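Local structure of cytochrome C-550 (Paracoccus versutus, 2BH4) at residues Glu73-Leu76 with Ile77-Val80. The protein probably carries electrons through a covalently bound heme c, here as the ferric form of a variant whose axial methionine is replaced by lysine. The protein carries 1 engineered substitution. Numbering follows the deposited sequence.
Sequences EADL and IEYV. With HEC (heme c), chain B.
Two consecutive turns of helix 73-81 form one wall of the heme c pocket, to which Leu76 and Val80 bring methyl groups and Tyr79 its ring and hydroxyl. The alpha-helical bonds are regular: Tyr79 N donates to Asp75 O at 2.8 Å and Val80 N to Leu76 O at 2.9 Å. Leu76 sends its CD2 branch to heme methyl CMA, 3.4 Å away, a branched aliphatic end suited to a methyl-lined rim. One turn on, the short, branched Val80 fits CG2 between Leu76 O and heme methyl CMB, at 3.2 and 3.7 Å. A chi1 of 180° carries the Tyr79 ring outward from the helix, a long flat group able to span the distance to the heme: CE2 lies 3.6 Å from heme C2A, met obliquely, and OH reaches meso carbon CHA. The same ring meets Trp86 edge-to-face. An alanine here would probably open a gap beside the heme and leave Trp86 without its aromatic partner. The carboxylate planes of Asp75 and Glu78 are turned 77° from each other, with OD1 and OE1 4.0 Å apart; a water within hydrogen-bonding distance of both probably eases their repulsion. Asp75 OD1 also accepts a bond from Trp86 NE1, tying this helix to helix 83-91, while Leu76, Ile77 and Val80 pack against Val111 and Val112 of helix 108-117.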
loop_
_atom_site.group_PDB
_atom_site.type_symbol
_atom_site.label_atom_id
_atom_site.label_comp_id
_atom_site.label_asym_id
_atom_site.label_seq_id
_atom_site.Cartn_x
_atom_site.Cartn_y
_atom_site.Cartn_z
ATOM N N GLU A 73 9.816 -1.897 1.237
ATOM C CA GLU A 73 9.453 -2.991 0.364
ATOM C C GLU A 73 9.071 -4.253 1.163
ATOM O O GLU A 73 8.061 -4.900 0.847
ATOM C CB GLU A 73 10.593 -3.259 -0.627
ATOM C CG GLU A 73 10.614 -2.196 -1.748
ATOM C CD GLU A 73 11.724 -2.423 -2.770
ATOM O OE1 GLU A 73 12.154 -3.583 -2.920
ATOM O OE2 GLU A 73 12.142 -1.443 -3.418
ATOM N N ALA A 74 9.783 -4.534 2.256
ATOM C CA ALA A 74 9.491 -5.719 3.067
ATOM C C ALA A 74 8.106 -5.623 3.737
ATOM O O ALA A 74 7.317 -6.579 3.726
ATOM C CB ALA A 74 10.597 -5.939 4.107
ATOM N N ASP A 75 7.805 -4.458 4.291
ATOM C CA ASP A 75 6.510 -4.262 4.945
ATOM C C ASP A 75 5.380 -4.296 3.913
ATOM O O ASP A 75 4.315 -4.855 4.187
ATOM C CB ASP A 75 6.493 -2.962 5.760
ATOM C CG ASP A 75 7.014 -3.163 7.173
ATOM O OD1 ASP A 75 6.739 -4.228 7.784
ATOM O OD2 ASP A 75 7.647 -2.238 7.706
ATOM N N LEU A 76 5.593 -3.720 2.730
ATOM C CA LEU A 76 4.589 -3.784 1.675
ATOM C C LEU A 76 4.280 -5.211 1.264
ATOM O O LEU A 76 3.117 -5.586 1.126
ATOM C CB LEU A 76 5.007 -2.983 0.453
ATOM C CG LEU A 76 4.868 -1.472 0.596
ATOM C CD1 LEU A 76 5.647 -0.758 -0.483
ATOM C CD2 LEU A 76 3.379 -1.016 0.611
ATOM N N ILE A 77 5.313 -6.038 1.121
ATOM C CA ILE A 77 5.065 -7.419 0.734
ATOM C C ILE A 77 4.196 -8.117 1.789
ATOM O O ILE A 77 3.247 -8.823 1.457
ATOM C CB ILE A 77 6.381 -8.169 0.500
ATOM C CG1 ILE A 77 7.039 -7.620 -0.762
ATOM C CG2 ILE A 77 6.130 -9.672 0.357
ATOM C CD1 ILE A 77 8.457 -8.117 -0.965
ATOM N N GLU A 78 4.508 -7.895 3.063
ATOM C CA GLU A 78 3.743 -8.523 4.144
ATOM C C GLU A 78 2.307 -8.012 4.172
ATOM O O GLU A 78 1.362 -8.794 4.241
ATOM C CB GLU A 78 4.429 -8.301 5.494
ATOM C CG GLU A 78 5.757 -9.067 5.648
ATOM C CD GLU A 78 6.420 -8.860 6.984
ATOM O OE1 GLU A 78 5.846 -8.120 7.823
ATOM O OE2 GLU A 78 7.523 -9.426 7.182
ATOM N N TYR A 79 2.143 -6.697 4.099
ATOM C CA TYR A 79 0.808 -6.088 4.163
ATOM C C TYR A 79 -0.068 -6.521 2.982
ATOM O O TYR A 79 -1.224 -6.881 3.162
ATOM C CB TYR A 79 0.942 -4.574 4.237
ATOM C CG TYR A 79 -0.376 -3.836 4.304
ATOM C CD1 TYR A 79 -1.064 -3.698 5.496
ATOM C CD2 TYR A 79 -0.927 -3.283 3.150
ATOM C CE1 TYR A 79 -2.274 -3.018 5.531
ATOM C CE2 TYR A 79 -2.118 -2.576 3.195
ATOM C CZ TYR A 79 -2.788 -2.462 4.385
ATOM O OH TYR A 79 -4.022 -1.775 4.410
ATOM N N VAL A 80 0.493 -6.510 1.779
ATOM C CA VAL A 80 -0.233 -6.957 0.573
ATOM C C VAL A 80 -0.637 -8.417 0.687
ATOM O O VAL A 80 -1.672 -8.836 0.156
ATOM C CB VAL A 80 0.619 -6.676 -0.675
ATOM C CG1 VAL A 80 0.143 -7.433 -1.893
ATOM C CG2 VAL A 80 0.674 -5.158 -0.898
HETATM FE FE HEC B . -5.349 -1.419 -0.503
HETATM C CHA HEC B . -4.570 0.734 2.006
HETATM C CHB HEC B . -2.039 -1.670 -1.313
HETATM C CHC HEC B . -6.074 -3.882 -2.776
HETATM C CHD HEC B . -8.678 -0.764 -0.164
HETATM N NA HEC B . -3.647 -0.623 0.216
HETATM C C1A HEC B . -3.513 0.242 1.280
HETATM C C2A HEC B . -2.130 0.556 1.512
HETATM C C3A HEC B . -1.431 -0.123 0.588
HETATM C C4A HEC B . -2.365 -0.872 -0.237
HETATM C CMA HEC B . 0.091 -0.124 0.429
HETATM C CAA HEC B . -1.613 1.530 2.577
HETATM C CBA HEC B . -1.583 2.915 1.933
HETATM C CGA HEC B . -1.156 4.057 2.825
HETATM O O1A HEC B . -1.293 5.237 2.362
HETATM O O2A HEC B . -0.674 3.832 3.969
HETATM N NB HEC B . -4.263 -2.561 -1.807
HETATM C C1B HEC B . -2.910 -2.441 -2.038
HETATM C C2B HEC B . -2.553 -3.358 -3.098
HETATM C C3B HEC B . -3.654 -4.003 -3.460
HETATM C C4B HEC B . -4.769 -3.498 -2.683
HETATM C CMB HEC B . -1.134 -3.507 -3.669
HETATM C CAB HEC B . -3.770 -5.117 -4.521
HETATM C CBB HEC B . -3.034 -6.235 -4.243
HETATM N NC HEC B . -7.018 -2.171 -1.320
HETATM C C1C HEC B . -7.139 -3.207 -2.200
HETATM C C2C HEC B . -8.533 -3.438 -2.503
HETATM C C3C HEC B . -9.281 -2.585 -1.791
HETATM C C4C HEC B . -8.326 -1.763 -1.056
HETATM C CMC HEC B . -9.017 -4.523 -3.487
HETATM C CAC HEC B . -10.824 -2.412 -1.749
HETATM C CBC HEC B . -11.664 -3.467 -1.567
HETATM N ND HEC B . -6.431 -0.241 0.698
HETATM C C1D HEC B . -7.816 -0.144 0.696
HETATM C C2D HEC B . -8.244 0.669 1.813
HETATM C C3D HEC B . -6.995 1.116 2.478
HETATM C C4D HEC B . -5.882 0.502 1.743
HETATM C CMD HEC B . -9.661 1.054 2.247
HETATM C CAD HEC B . -6.960 1.962 3.765
HETATM C CBD HEC B . -6.764 0.909 4.873
HETATM C CGD HEC B . -7.120 1.406 6.271
HETATM O O1D HEC B . -7.341 2.627 6.430
HETATM O O2D HEC B . -7.147 0.588 7.226
HETATM O O HOH W 1 7.265 -6.577 9.345
#